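Local coordinates for protein exonuclease mut-7 homolog (Aedes aegypti, PDB 7JW2) that probably trims the 3' ends of Argonaute-bound microRNAs as a magnesium-dependent 3'-5' exoribonuclease, here represented by its exonuclease domain, at residues L71-W76 with L107-V112; E49-Q54 with D65-Q70; A23-L28 with A77-N82; F36-K41 with S97-M102; C29-I34 with L55-D60. All blocks are in the same frame, centred on the assembly; numbering follows the deposited sequence.

How the interactions relate
All five contacts lie in one RNase H-like exonuclease domain, around a mixed sheet. Interaction 4 uses strand 33-40, interaction 2 its neighbour 50-56, and interaction 5 both; interactions 4 and 5 sit about 19 Å apart (centre to centre), and interaction 2 lies about 11 Å from interaction 4. Interactions 1 and 3 share helix 73-84, with centres about 11 Å apart, and these two, like interaction 5, reach the second subunit. Interaction 5 lies wholly within the chain between the two segments of interaction 3, and both segments of interaction 2 precede those of interaction 1. Touching pairs, such as Trp76 on Ile53 and Leu28 on Leu55, pack the helices onto the sheet.

Interaction 1. Residues L71-W76 with L107-V112; sequences LEPLDW and LPSFNV
Trp76 carries its CG anti to the carbonyl carbon (chi1 -68°), while Phe110 has CG anti to the backbone N (chi1 -176°), and these settings place each CG on the side of the contact. The contact joins the first turn of helix 73-84 to the type I beta turn Leu107-Phe110, which follows helix 96-106 in the RNase H-like exonuclease fold. The two rings meet obliquely, their planes at 48°, with the six-membered ring of Trp76 centred 5.3 Å from the Phe110 ring; the nearest ring atoms are Trp76 CE3 and Phe110 CG, 3.8 Å apart. Leu107 covers one face of the indole: its CD1 stands 3.9 Å from the centroid of the Trp76 six-membered ring, close to the normal, which is a CH-pi contact. Leu71 CD1 lies over the opposite face, so the indole is held between two leucine methyls. Trp76 and Leu107 both reach Ile53 of strand 50-56, which places this cluster against the sheet, and Phe84 meets the Phe110 ring edge-to-face. Beside the rings, Trp76 CB rests 3.7 Å from Phe110 N, on the backbone of the turn. No hydrogen bond crosses between the segments. The turn touches the start of the helix again at Ser109, whose OG lies 3.3 Å from Pro73 CB.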
# COMPACT_ATOMS: atom_id res chain seq x y z
N LEU A 71 0.32 -5.06 -12.55
CA LEU A 71 1.28 -4.76 -11.50
C LEU A 71 2.71 -4.79 -12.05
O LEU A 71 3.03 -5.56 -12.96
CB LEU A 71 1.11 -5.75 -10.36
CG LEU A 71 -0.27 -5.64 -9.70
CD1 LEU A 71 -0.59 -6.91 -8.92
CD2 LEU A 71 -0.34 -4.43 -8.80
N GLU A 72 3.57 -3.95 -11.48
CA GLU A 72 4.93 -3.73 -11.93
C GLU A 72 5.94 -4.29 -10.93
O GLU A 72 5.56 -4.72 -9.83
CB GLU A 72 5.16 -2.23 -12.14
CG GLU A 72 4.53 -1.75 -13.44
CD GLU A 72 4.11 -0.31 -13.36
OE1 GLU A 72 4.96 0.56 -13.62
OE2 GLU A 72 2.94 -0.06 -13.03
N PRO A 73 7.24 -4.35 -11.28
CA PRO A 73 8.21 -4.96 -10.35
C PRO A 73 8.18 -4.39 -8.95
O PRO A 73 8.30 -5.17 -8.00
CB PRO A 73 9.55 -4.70 -11.05
CG PRO A 73 9.21 -4.75 -12.49
CD PRO A 73 7.88 -4.03 -12.58
N LEU A 74 7.99 -3.07 -8.78
CA LEU A 74 7.92 -2.50 -7.43
C LEU A 74 6.75 -3.09 -6.65
O LEU A 74 6.88 -3.34 -5.44
CB LEU A 74 7.80 -0.98 -7.52
CG LEU A 74 7.60 -0.12 -6.26
CD1 LEU A 74 6.17 -0.10 -5.74
CD2 LEU A 74 8.55 -0.54 -5.18
N ASP A 75 5.61 -3.29 -7.30
CA ASP A 75 4.44 -3.81 -6.59
C ASP A 75 4.68 -5.24 -6.11
O ASP A 75 4.40 -5.57 -4.94
CB ASP A 75 3.21 -3.75 -7.51
CG ASP A 75 2.95 -2.36 -8.06
OD1 ASP A 75 2.94 -1.38 -7.28
OD2 ASP A 75 2.74 -2.22 -9.29
N TRP A 76 5.22 -6.09 -6.98
CA TRP A 76 5.52 -7.46 -6.58
C TRP A 76 6.62 -7.51 -5.54
O TRP A 76 6.56 -8.30 -4.60
CB TRP A 76 5.89 -8.31 -7.81
CG TRP A 76 4.72 -8.53 -8.72
CD1 TRP A 76 4.59 -8.10 -10.01
CD2 TRP A 76 3.52 -9.23 -8.40
NE1 TRP A 76 3.37 -8.50 -10.52
CE2 TRP A 76 2.69 -9.19 -9.54
CE3 TRP A 76 3.06 -9.90 -7.26
CZ2 TRP A 76 1.44 -9.79 -9.57
CZ3 TRP A 76 1.81 -10.49 -7.29
CH2 TRP A 76 1.01 -10.43 -8.44
N LEU A 107 6.40 -14.76 -12.96
CA LEU A 107 6.29 -13.46 -12.29
C LEU A 107 7.60 -13.21 -11.58
O LEU A 107 7.68 -13.27 -10.34
CB LEU A 107 5.14 -13.47 -11.28
CG LEU A 107 3.67 -13.24 -11.62
CD1 LEU A 107 2.92 -13.14 -10.29
CD2 LEU A 107 3.45 -12.00 -12.46
N PRO A 108 8.67 -12.94 -12.33
CA PRO A 108 10.01 -13.00 -11.72
C PRO A 108 10.25 -11.99 -10.61
O PRO A 108 11.06 -12.26 -9.72
CB PRO A 108 10.94 -12.76 -12.92
CG PRO A 108 10.14 -13.23 -14.10
CD PRO A 108 8.74 -12.79 -13.79
N SER A 109 9.56 -10.84 -10.63
CA SER A 109 9.74 -9.84 -9.57
C SER A 109 9.10 -10.27 -8.25
O SER A 109 9.45 -9.72 -7.20
CB SER A 109 9.15 -8.50 -10.00
OG SER A 109 9.81 -8.02 -11.15
N PHE A 110 8.16 -11.23 -8.28
CA PHE A 110 7.53 -11.76 -7.07
C PHE A 110 8.44 -12.88 -6.57
O PHE A 110 8.17 -14.07 -6.73
CB PHE A 110 6.12 -12.25 -7.37
CG PHE A 110 5.36 -12.72 -6.15
CD1 PHE A 110 5.38 -11.99 -4.98
CD2 PHE A 110 4.65 -13.91 -6.18
CE1 PHE A 110 4.70 -12.43 -3.85
CE2 PHE A 110 3.95 -14.35 -5.05
CZ PHE A 110 3.99 -13.61 -3.89
N ASN A 111 9.54 -12.46 -5.96
CA ASN A 111 10.68 -13.32 -5.68
C ASN A 111 10.56 -13.86 -4.26
O ASN A 111 11.15 -13.33 -3.32
CB ASN A 111 11.97 -12.53 -5.90
CG ASN A 111 13.21 -13.32 -5.59
OD1 ASN A 111 13.38 -14.44 -6.06
ND2 ASN A 111 14.11 -12.73 -4.81
N VAL A 112 9.79 -14.93 -4.11
CA VAL A 112 9.56 -15.54 -2.80
C VAL A 112 10.70 -16.49 -2.47
O VAL A 112 11.06 -17.35 -3.28
CB VAL A 112 8.21 -16.27 -2.75
CG1 VAL A 112 8.03 -16.95 -1.40
CG2 VAL A 112 7.06 -15.31 -3.03

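Interaction 2. Residues E49-Q54 with D65-Q70; sequences EVSLIQ and DVMVSQ
The flat carbonyl group of Ser51 meets Val66: Val66 N donates to Ser51 O over 3.0 Å with an angle of 148° at the hydrogen, the donor being tilted 30° from the carbonyl plane. The carboxylate of Asp65, the other flat group, is met at OD1 from above its plane by Val68 N, at 3.1 Å, while OD2 forms a salt bridge with Arg175. On the backbone carbonyl of Asp65, Ser69 N and Ser69 OG arrive from opposite faces of the plane, Ser69 OG lying 2.8 Å from Asp65 O. Through the bond from Val68 N to its OD1, Asp65 caps the short, weakly bonded helical turn 66-69, and it also ends strand 61-65, which pairs with strand 50-56: Leu52 and Asp65 form an antiparallel non-hydrogen-bonded pair, their CA atoms 5.0 Å apart. On its other side strand 50-56 carries a classic beta bulge, where Ser51 and Leu52 together face Glu39. Leu52 CD2 packs 3.8 Å from Asp65 CA. Away from that pair, Val66 crosses Val50 obliquely, with Val66 CG2 3.9 Å from Val50 CG1; Val66 has this methyl anti to its carbonyl carbon. Ile53 CD1 approaches the same methyl more loosely, at 4.3 Å from Val66 CG2. Ser51 OG has its polar partners in Trp172 O and Arg175 NH2.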
# COMPACT_ATOMS: atom_id res chain seq x y z
N GLU A 49 1.37 -19.08 -17.09
CA GLU A 49 1.00 -17.70 -16.78
C GLU A 49 0.00 -17.72 -15.63
O GLU A 49 -0.93 -18.52 -15.63
CB GLU A 49 0.37 -17.01 -18.00
CG GLU A 49 1.38 -16.56 -19.04
CD GLU A 49 0.74 -15.66 -20.08
OE1 GLU A 49 1.30 -14.58 -20.37
OE2 GLU A 49 -0.32 -16.04 -20.60
N VAL A 50 0.22 -16.84 -14.64
CA VAL A 50 -0.66 -16.75 -13.48
C VAL A 50 -1.95 -16.03 -13.83
O VAL A 50 -1.94 -14.98 -14.49
CB VAL A 50 0.04 -16.02 -12.32
CG1 VAL A 50 -0.83 -16.06 -11.05
CG2 VAL A 50 1.39 -16.64 -12.04
N SER A 51 -3.08 -16.58 -13.35
CA SER A 51 -4.36 -15.88 -13.43
C SER A 51 -4.69 -15.15 -12.13
O SER A 51 -4.96 -13.95 -12.14
CB SER A 51 -5.48 -16.87 -13.80
OG SER A 51 -6.75 -16.26 -13.67
N LEU A 52 -4.66 -15.87 -11.00
CA LEU A 52 -5.01 -15.34 -9.69
C LEU A 52 -3.97 -15.76 -8.68
O LEU A 52 -3.40 -16.85 -8.78
CB LEU A 52 -6.38 -15.87 -9.19
CG LEU A 52 -7.64 -15.51 -9.98
CD1 LEU A 52 -8.83 -16.20 -9.32
CD2 LEU A 52 -7.85 -14.01 -10.02
N ILE A 53 -3.73 -14.89 -7.69
CA ILE A 53 -3.07 -15.25 -6.44
C ILE A 53 -4.02 -14.90 -5.30
O ILE A 53 -4.52 -13.77 -5.24
CB ILE A 53 -1.71 -14.55 -6.28
CG1 ILE A 53 -0.74 -15.05 -7.36
CG2 ILE A 53 -1.14 -14.84 -4.89
CD1 ILE A 53 0.50 -14.20 -7.46
N GLN A 54 -4.29 -15.86 -4.42
CA GLN A 54 -5.27 -15.68 -3.36
C GLN A 54 -4.57 -15.65 -2.00
O GLN A 54 -3.78 -16.55 -1.70
CB GLN A 54 -6.35 -16.77 -3.36
CG GLN A 54 -7.09 -17.00 -4.69
CD GLN A 54 -6.48 -18.12 -5.52
OE1 GLN A 54 -5.72 -17.87 -6.45
NE2 GLN A 54 -6.83 -19.36 -5.18
N ASP A 65 -6.00 -10.30 -9.24
CA ASP A 65 -6.23 -10.62 -10.65
C ASP A 65 -4.99 -10.19 -11.41
O ASP A 65 -4.81 -9.00 -11.71
CB ASP A 65 -7.49 -9.93 -11.18
CG ASP A 65 -7.83 -10.38 -12.58
OD1 ASP A 65 -6.91 -10.81 -13.29
OD2 ASP A 65 -9.02 -10.33 -12.93
N VAL A 66 -4.11 -11.15 -11.69
CA VAL A 66 -2.84 -10.81 -12.30
C VAL A 66 -3.04 -10.40 -13.75
O VAL A 66 -2.27 -9.60 -14.29
CB VAL A 66 -1.87 -12.00 -12.17
CG1 VAL A 66 -0.56 -11.73 -12.89
CG2 VAL A 66 -1.61 -12.29 -10.67
N MET A 67 -4.08 -10.93 -14.40
CA MET A 67 -4.33 -10.61 -15.80
C MET A 67 -4.76 -9.16 -15.97
O MET A 67 -4.38 -8.51 -16.95
CB MET A 67 -5.40 -11.54 -16.36
CG MET A 67 -4.90 -12.95 -16.58
SD MET A 67 -6.20 -14.03 -17.24
CE MET A 67 -6.50 -13.27 -18.83
N VAL A 68 -5.56 -8.63 -15.05
CA VAL A 68 -6.17 -7.31 -15.20
C VAL A 68 -5.38 -6.21 -14.48
O VAL A 68 -5.41 -5.04 -14.88
CB VAL A 68 -7.63 -7.35 -14.70
CG1 VAL A 68 -8.28 -5.97 -14.73
CG2 VAL A 68 -8.45 -8.34 -15.54
N SER A 69 -4.65 -6.57 -13.42
CA SER A 69 -4.15 -5.55 -12.50
C SER A 69 -2.97 -4.76 -13.07
O SER A 69 -2.76 -3.61 -12.65
CB SER A 69 -3.72 -6.21 -11.19
OG SER A 69 -4.85 -6.55 -10.42
N GLN A 70 -2.16 -5.35 -13.94
CA GLN A 70 -1.01 -4.65 -14.54
C GLN A 70 -0.01 -4.18 -13.48
O GLN A 70 0.49 -3.05 -13.52
CB GLN A 70 -1.48 -3.47 -15.41
CG GLN A 70 -2.47 -3.85 -16.51
CD GLN A 70 -2.84 -2.66 -17.38
OE1 GLN A 70 -2.06 -2.24 -18.24
NE2 GLN A 70 -4.03 -2.12 -17.16

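Interaction 3. Residues A23-L28 with A77-N82; sequences AMLSDL and AALAKN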
# COMPACT_ATOMS: atom_id res chain seq x y z
N ALA A 23 -4.41 -1.29 -0.67
CA ALA A 23 -5.32 -1.49 0.46
C ALA A 23 -5.16 -2.90 1.03
O ALA A 23 -5.15 -3.09 2.26
CB ALA A 23 -6.77 -1.25 0.02
N MET A 24 -5.01 -3.89 0.15
CA MET A 24 -4.70 -5.25 0.59
C MET A 24 -3.39 -5.29 1.38
O MET A 24 -3.32 -5.89 2.46
CB MET A 24 -4.64 -6.18 -0.62
CG MET A 24 -4.08 -7.56 -0.28
SD MET A 24 -3.68 -8.48 -1.79
CE MET A 24 -2.11 -7.70 -2.22
N LEU A 25 -2.34 -4.68 0.84
CA LEU A 25 -1.04 -4.69 1.51
C LEU A 25 -1.13 -4.06 2.88
O LEU A 25 -0.50 -4.52 3.84
CB LEU A 25 0.01 -3.97 0.66
CG LEU A 25 1.47 -4.26 1.04
CD1 LEU A 25 1.74 -5.76 0.88
CD2 LEU A 25 2.43 -3.46 0.18
N SER A 26 -1.93 -3.00 3.01
CA SER A 26 -2.11 -2.35 4.30
C SER A 26 -2.62 -3.32 5.36
O SER A 26 -2.15 -3.31 6.50
CB SER A 26 -3.07 -1.17 4.15
OG SER A 26 -3.38 -0.61 5.41
N ASP A 27 -3.59 -4.17 4.99
CA ASP A 27 -4.10 -5.18 5.91
C ASP A 27 -3.06 -6.26 6.15
O ASP A 27 -2.73 -6.58 7.31
CB ASP A 27 -5.40 -5.76 5.34
CG ASP A 27 -5.96 -6.91 6.17
OD1 ASP A 27 -5.57 -7.06 7.35
OD2 ASP A 27 -6.81 -7.65 5.65
N LEU A 28 -2.50 -6.82 5.08
CA LEU A 28 -1.68 -8.02 5.22
C LEU A 28 -0.36 -7.76 5.94
O LEU A 28 0.15 -8.66 6.62
CB LEU A 28 -1.39 -8.64 3.85
CG LEU A 28 -2.62 -9.13 3.12
CD1 LEU A 28 -2.20 -9.80 1.82
CD2 LEU A 28 -3.42 -10.11 3.96
N ALA A 77 7.63 -6.64 -5.67
CA ALA A 77 8.67 -6.62 -4.65
C ALA A 77 8.10 -6.20 -3.30
O ALA A 77 8.55 -6.69 -2.26
CB ALA A 77 9.79 -5.67 -5.10
N ALA A 78 7.11 -5.31 -3.30
CA ALA A 78 6.52 -4.88 -2.04
C ALA A 78 5.72 -6.00 -1.39
O ALA A 78 5.73 -6.15 -0.17
CB ALA A 78 5.63 -3.65 -2.26
N LEU A 79 5.03 -6.81 -2.19
CA LEU A 79 4.31 -7.95 -1.64
C LEU A 79 5.27 -9.00 -1.11
O LEU A 79 5.06 -9.56 -0.02
CB LEU A 79 3.40 -8.56 -2.72
CG LEU A 79 2.56 -9.76 -2.28
CD1 LEU A 79 1.64 -9.36 -1.14
CD2 LEU A 79 1.77 -10.30 -3.46
N ALA A 80 6.34 -9.28 -1.84
CA ALA A 80 7.32 -10.24 -1.35
C ALA A 80 7.96 -9.76 -0.05
O ALA A 80 8.08 -10.52 0.92
CB ALA A 80 8.38 -10.52 -2.41
N LYS A 81 8.32 -8.48 0.02
CA LYS A 81 9.04 -8.01 1.19
C LYS A 81 8.14 -7.93 2.42
O LYS A 81 8.59 -8.25 3.53
CB LYS A 81 9.65 -6.64 0.90
CG LYS A 81 10.14 -5.93 2.15
CD LYS A 81 10.85 -4.68 1.76
CE LYS A 81 11.57 -4.07 2.93
NZ LYS A 81 11.88 -2.68 2.54
N ASN A 82 6.90 -7.49 2.26
CA ASN A 82 6.08 -7.16 3.41
C ASN A 82 5.14 -8.29 3.83
O ASN A 82 4.48 -8.16 4.87
CB ASN A 82 5.29 -5.88 3.14
CG ASN A 82 6.19 -4.67 3.12
OD1 ASN A 82 6.67 -4.24 4.17
ND2 ASN A 82 6.44 -4.12 1.93
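Two helices of the RNase H-like fold, 18-28 and 73-84, run side by side on one side of the central sheet, and this contact lies between them. Their short segments are almost parallel, at 8°, with axes 10.7 Å apart at closest approach, a wide spacing that is bridged by leucine side chains. Leu25 points toward the other helix, and its CG stands anti to the backbone N (chi1 -163°); its two methyls meet different neighbours. Leu25 CD2 touches Ala78 CB at 4.0 Å. Leu25 CD1 meets Leu79 CD1 at 4.1 Å, the two leucines crossing at a slant, and also lies 4.2 Å from Asn82 CB. Met24 adds a contact from the side, its CE 4.2 Å from Leu79 CD1. No polar bond links the segments, so van der Waals packing alone joins them. Beneath, toward the sheet, Met24 and Leu79 both rest on Ile64 and Leu55, which shows that the helix pair and the strands share one apolar layer. The second subunit lies near as well: Tyr22 of that subunit packs on Leu25, and Asn82 OD1 accepts from Lys18 of that subunit. Helix 73-84 widens to a pi-type turn at 80-82, and the amide of Asn82 folds back on its own helix, with ND2 donating to Ala78 O over 3.0 Å at 149°; that same oxygen also accepts from Asn82 N.

Interaction 4. Residues F36-K41 with S97-M102; sequences FASEWK and STDISM. Unlike the reference sequence in segment 36-41: Ala37 (reference Asp).
Asp99 and Ser38 share the shortest polar link here, Ser38 OG donating to Asp99 OD2 over 2.7 Å from above the carboxylate plane. Ser38 holds OG between its backbone N and carbonyl carbon (chi1 64°), from where it also accepts from Trp40 NE1 at 3.0 Å. The indole N-H is split: it reaches Asp99 OD1 as well, at 3.2 Å and a bent 135°. A water completes the set, accepting from Ser38 N at 3.0 Å and donating to Asp99 OD2 at 2.8 Å. Each carboxylate oxygen therefore has a donor, and OD2 has two. These groups tie helix 96-106 to strand 33-40 of the RNase H-like sheet. The CB atoms of Ala37, an aspartate in the reference sequence, and Glu39 point away from the helix; that Asp-x-Glu pattern is consistent with the first motif of the DEDD exonucleases. Glu39 OE1 accepts from Gln54 NE2. Past the polar cluster, Met102 lies over the indole in a Met-aromatic contact: SD sits 3.6 Å from the centroid of the Trp40 six-membered ring, 11° off its normal. Met102 CG comes within 3.3 Å of Trp40 CH2.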
# COMPACT_ATOMS: atom_id res chain seq x y z
N PHE A 36 -2.07 -18.90 1.44
CA PHE A 36 -2.01 -18.51 0.03
C PHE A 36 -2.22 -19.71 -0.88
O PHE A 36 -1.93 -20.87 -0.54
CB PHE A 36 -0.71 -17.77 -0.33
CG PHE A 36 0.53 -18.61 -0.36
CD1 PHE A 36 0.95 -19.26 -1.52
CD2 PHE A 36 1.34 -18.68 0.76
CE1 PHE A 36 2.12 -20.02 -1.53
CE2 PHE A 36 2.52 -19.42 0.76
CZ PHE A 36 2.91 -20.09 -0.38
N ALA A 37 -2.72 -19.39 -2.08
CA ALA A 37 -2.95 -20.32 -3.17
C ALA A 37 -2.93 -19.51 -4.46
O ALA A 37 -2.86 -18.27 -4.43
CB ALA A 37 -4.27 -21.07 -3.00
N SER A 38 -3.00 -20.21 -5.60
CA SER A 38 -2.96 -19.52 -6.88
C SER A 38 -3.68 -20.34 -7.93
O SER A 38 -3.85 -21.56 -7.78
CB SER A 38 -1.52 -19.22 -7.32
OG SER A 38 -0.78 -20.40 -7.55
N GLU A 39 -4.12 -19.65 -8.98
CA GLU A 39 -4.74 -20.29 -10.14
C GLU A 39 -3.99 -19.87 -11.39
O GLU A 39 -3.61 -18.70 -11.55
CB GLU A 39 -6.23 -19.93 -10.27
CG GLU A 39 -7.09 -20.11 -9.01
CD GLU A 39 -7.00 -21.50 -8.42
OE1 GLU A 39 -7.13 -21.62 -7.18
OE2 GLU A 39 -6.79 -22.48 -9.18
N TRP A 40 -3.84 -20.82 -12.32
CA TRP A 40 -3.02 -20.64 -13.50
C TRP A 40 -3.85 -20.79 -14.76
O TRP A 40 -4.83 -21.54 -14.78
CB TRP A 40 -1.87 -21.65 -13.49
CG TRP A 40 -0.93 -21.39 -12.35
CD1 TRP A 40 -1.14 -21.66 -11.03
CD2 TRP A 40 0.36 -20.77 -12.43
NE1 TRP A 40 -0.06 -21.26 -10.28
CE2 TRP A 40 0.87 -20.71 -11.12
CE3 TRP A 40 1.13 -20.28 -13.49
CZ2 TRP A 40 2.12 -20.17 -10.84
CZ3 TRP A 40 2.36 -19.74 -13.21
CH2 TRP A 40 2.85 -19.69 -11.89
N LYS A 41 -3.46 -20.07 -15.80
CA LYS A 41 -4.10 -20.25 -17.09
C LYS A 41 -3.89 -21.68 -17.58
O LYS A 41 -2.79 -22.23 -17.41
CB LYS A 41 -3.51 -19.28 -18.11
CG LYS A 41 -3.67 -17.81 -17.80
CD LYS A 41 -3.16 -17.02 -19.00
CE LYS A 41 -3.21 -15.53 -18.77
NZ LYS A 41 -2.92 -14.82 -20.06
N SER A 97 6.17 -25.51 -3.08
CA SER A 97 7.29 -25.48 -4.01
C SER A 97 6.83 -25.41 -5.46
O SER A 97 7.51 -24.79 -6.29
CB SER A 97 8.17 -26.72 -3.82
OG SER A 97 8.93 -26.63 -2.64
N THR A 98 5.69 -26.01 -5.77
CA THR A 98 5.19 -25.99 -7.14
C THR A 98 4.91 -24.56 -7.60
O THR A 98 5.47 -24.09 -8.59
CB THR A 98 3.94 -26.86 -7.25
OG1 THR A 98 4.17 -28.12 -6.62
CG2 THR A 98 3.59 -27.08 -8.71
N ASP A 99 4.03 -23.85 -6.87
CA ASP A 99 3.70 -22.48 -7.26
C ASP A 99 4.92 -21.57 -7.20
O ASP A 99 5.12 -20.75 -8.10
CB ASP A 99 2.61 -21.90 -6.36
CG ASP A 99 1.22 -22.43 -6.69
OD1 ASP A 99 1.02 -23.02 -7.78
OD2 ASP A 99 0.31 -22.23 -5.84
N ILE A 100 5.73 -21.70 -6.15
CA ILE A 100 6.81 -20.75 -5.93
C ILE A 100 7.88 -20.88 -7.00
O ILE A 100 8.38 -19.87 -7.52
CB ILE A 100 7.40 -20.91 -4.52
CG1 ILE A 100 6.38 -20.46 -3.47
CG2 ILE A 100 8.68 -20.09 -4.38
CD1 ILE A 100 6.78 -20.77 -2.03
N SER A 101 8.26 -22.11 -7.36
CA SER A 101 9.22 -22.28 -8.45
C SER A 101 8.66 -21.74 -9.76
O SER A 101 9.38 -21.09 -10.53
CB SER A 101 9.59 -23.76 -8.59
OG SER A 101 10.00 -24.28 -7.34
N MET A 102 7.37 -21.96 -10.01
CA MET A 102 6.77 -21.47 -11.24
C MET A 102 6.65 -19.95 -11.26
O MET A 102 6.76 -19.34 -12.32
CB MET A 102 5.40 -22.12 -11.43
CG MET A 102 4.90 -22.09 -12.86
SD MET A 102 3.45 -23.15 -13.09
CE MET A 102 4.20 -24.76 -12.90
O HOH W 1 -2.31 -23.10 -5.30

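Interaction 5. Residues C29-I34 with L55-D60; sequences CRQSMI and LATWDD
Ile34 and Thr57 lie side by side, pointing the same way, and press together tightly: Ile34 CD1 is 3.4 Å from Thr57 CG2. The same Thr57 methyl carries the Gln31 side chain, which crosses it at about a right angle, with Gln31 CD 3.7 Å from Thr57 CG2. On the backbone, Ile34 CA makes a CA-H...O contact with Ala56 O at 3.3 Å. These touches lie at the open end of the hairpin formed by strands 33-40 and 50-56, away from its connecting loop, where Ala56 still makes a backbone hydrogen bond with Ala35 and water fills in beyond. One water accepts from Trp58 N and lies 2.9 Å from Met33 O; another accepts from Gln31 NE2 and donates to Asp59 OD2. Thr57 is set by its own turn: OG1 stands between backbone N and carbonyl carbon (chi1 78°) and accepts from Asp59 N and Asp60 N, an ST turn and ST motif together. Gln31 is held by Asp27, whose OD1 accepts from Gln31 NE2.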
# COMPACT_ATOMS: atom_id res chain seq x y z
N CYS A 29 0.21 -6.56 5.79
CA CYS A 29 1.50 -6.32 6.42
C CYS A 29 1.43 -6.32 7.94
O CYS A 29 2.49 -6.38 8.58
CB CYS A 29 2.11 -5.01 5.92
SG CYS A 29 1.38 -3.53 6.61
N ARG A 30 0.24 -6.29 8.54
CA ARG A 30 0.14 -6.40 10.00
C ARG A 30 -0.38 -7.74 10.48
O ARG A 30 -0.53 -7.93 11.69
CB ARG A 30 -0.75 -5.30 10.56
CG ARG A 30 -0.25 -3.92 10.22
CD ARG A 30 1.15 -3.63 10.77
NE ARG A 30 1.31 -3.87 12.20
CZ ARG A 30 1.05 -2.97 13.15
NH1 ARG A 30 0.61 -1.77 12.82
NH2 ARG A 30 1.24 -3.28 14.43
N GLN A 31 -0.65 -8.67 9.59
CA GLN A 31 -1.14 -9.96 10.02
C GLN A 31 -0.00 -10.85 10.48
O GLN A 31 1.15 -10.70 10.07
CB GLN A 31 -1.87 -10.66 8.87
CG GLN A 31 -3.09 -9.92 8.36
CD GLN A 31 -4.32 -10.15 9.20
OE1 GLN A 31 -4.37 -11.10 10.00
NE2 GLN A 31 -5.31 -9.29 9.05
N SER A 32 -0.34 -11.81 11.35
CA SER A 32 0.61 -12.80 11.82
C SER A 32 0.44 -14.16 11.16
O SER A 32 1.34 -15.01 11.28
CB SER A 32 0.52 -12.98 13.34
OG SER A 32 0.97 -11.80 13.96
N MET A 33 -0.67 -14.39 10.46
CA MET A 33 -0.91 -15.65 9.77
C MET A 33 -1.73 -15.39 8.52
O MET A 33 -2.78 -14.75 8.60
CB MET A 33 -1.62 -16.66 10.68
CG MET A 33 -1.83 -18.00 10.00
SD MET A 33 -2.37 -19.35 11.07
CE MET A 33 -3.79 -18.60 11.80
N ILE A 34 -1.25 -15.90 7.38
CA ILE A 34 -1.88 -15.74 6.07
C ILE A 34 -1.82 -17.09 5.37
O ILE A 34 -0.85 -17.83 5.52
CB ILE A 34 -1.16 -14.68 5.19
CG1 ILE A 34 -1.04 -13.36 5.94
CG2 ILE A 34 -1.89 -14.45 3.84
CD1 ILE A 34 -2.29 -12.65 6.03
N LEU A 55 -4.86 -14.62 -1.21
CA LEU A 55 -4.28 -14.44 0.12
C LEU A 55 -5.40 -14.30 1.12
O LEU A 55 -6.21 -13.37 1.02
CB LEU A 55 -3.37 -13.21 0.15
CG LEU A 55 -2.34 -13.15 -0.97
CD1 LEU A 55 -1.57 -11.83 -0.99
CD2 LEU A 55 -1.39 -14.33 -0.91
N ALA A 56 -5.44 -15.19 2.11
CA ALA A 56 -6.53 -15.26 3.08
C ALA A 56 -6.04 -14.97 4.50
O ALA A 56 -5.01 -15.50 4.92
CB ALA A 56 -7.20 -16.63 3.06
N THR A 57 -6.81 -14.18 5.22
CA THR A 57 -6.70 -14.05 6.68
C THR A 57 -7.97 -14.64 7.29
O THR A 57 -8.90 -15.02 6.59
CB THR A 57 -6.54 -12.59 7.10
OG1 THR A 57 -7.82 -11.95 7.04
CG2 THR A 57 -5.60 -11.85 6.18
N TRP A 58 -8.02 -14.68 8.63
CA TRP A 58 -9.23 -15.18 9.25
C TRP A 58 -10.44 -14.30 8.95
O TRP A 58 -11.58 -14.75 9.12
CB TRP A 58 -9.05 -15.29 10.76
CG TRP A 58 -8.30 -16.50 11.18
CD1 TRP A 58 -7.08 -16.53 11.78
CD2 TRP A 58 -8.71 -17.86 11.03
NE1 TRP A 58 -6.72 -17.83 12.03
CE2 TRP A 58 -7.69 -18.67 11.56
CE3 TRP A 58 -9.85 -18.47 10.49
CZ2 TRP A 58 -7.77 -20.05 11.58
CZ3 TRP A 58 -9.93 -19.85 10.51
CH2 TRP A 58 -8.89 -20.62 11.05
N ASP A 59 -10.22 -13.06 8.51
CA ASP A 59 -11.30 -12.09 8.35
C ASP A 59 -11.59 -11.69 6.91
O ASP A 59 -12.66 -11.15 6.65
CB ASP A 59 -11.00 -10.82 9.15
CG ASP A 59 -10.90 -11.08 10.63
OD1 ASP A 59 -11.81 -11.73 11.16
OD2 ASP A 59 -9.92 -10.63 11.26
N ASP A 60 -10.65 -11.91 5.99
CA ASP A 60 -10.78 -11.42 4.62
C ASP A 60 -10.04 -12.35 3.68
O ASP A 60 -9.02 -12.95 4.04
CB ASP A 60 -10.21 -10.00 4.45
CG ASP A 60 -10.97 -8.94 5.24
OD1 ASP A 60 -10.61 -8.69 6.41
OD2 ASP A 60 -11.92 -8.36 4.67
O HOH W 2 -5.26 -14.09 9.84
O HOH W 3 -7.11 -11.55 10.67
O HOH W 4 -8.27 -8.30 9.84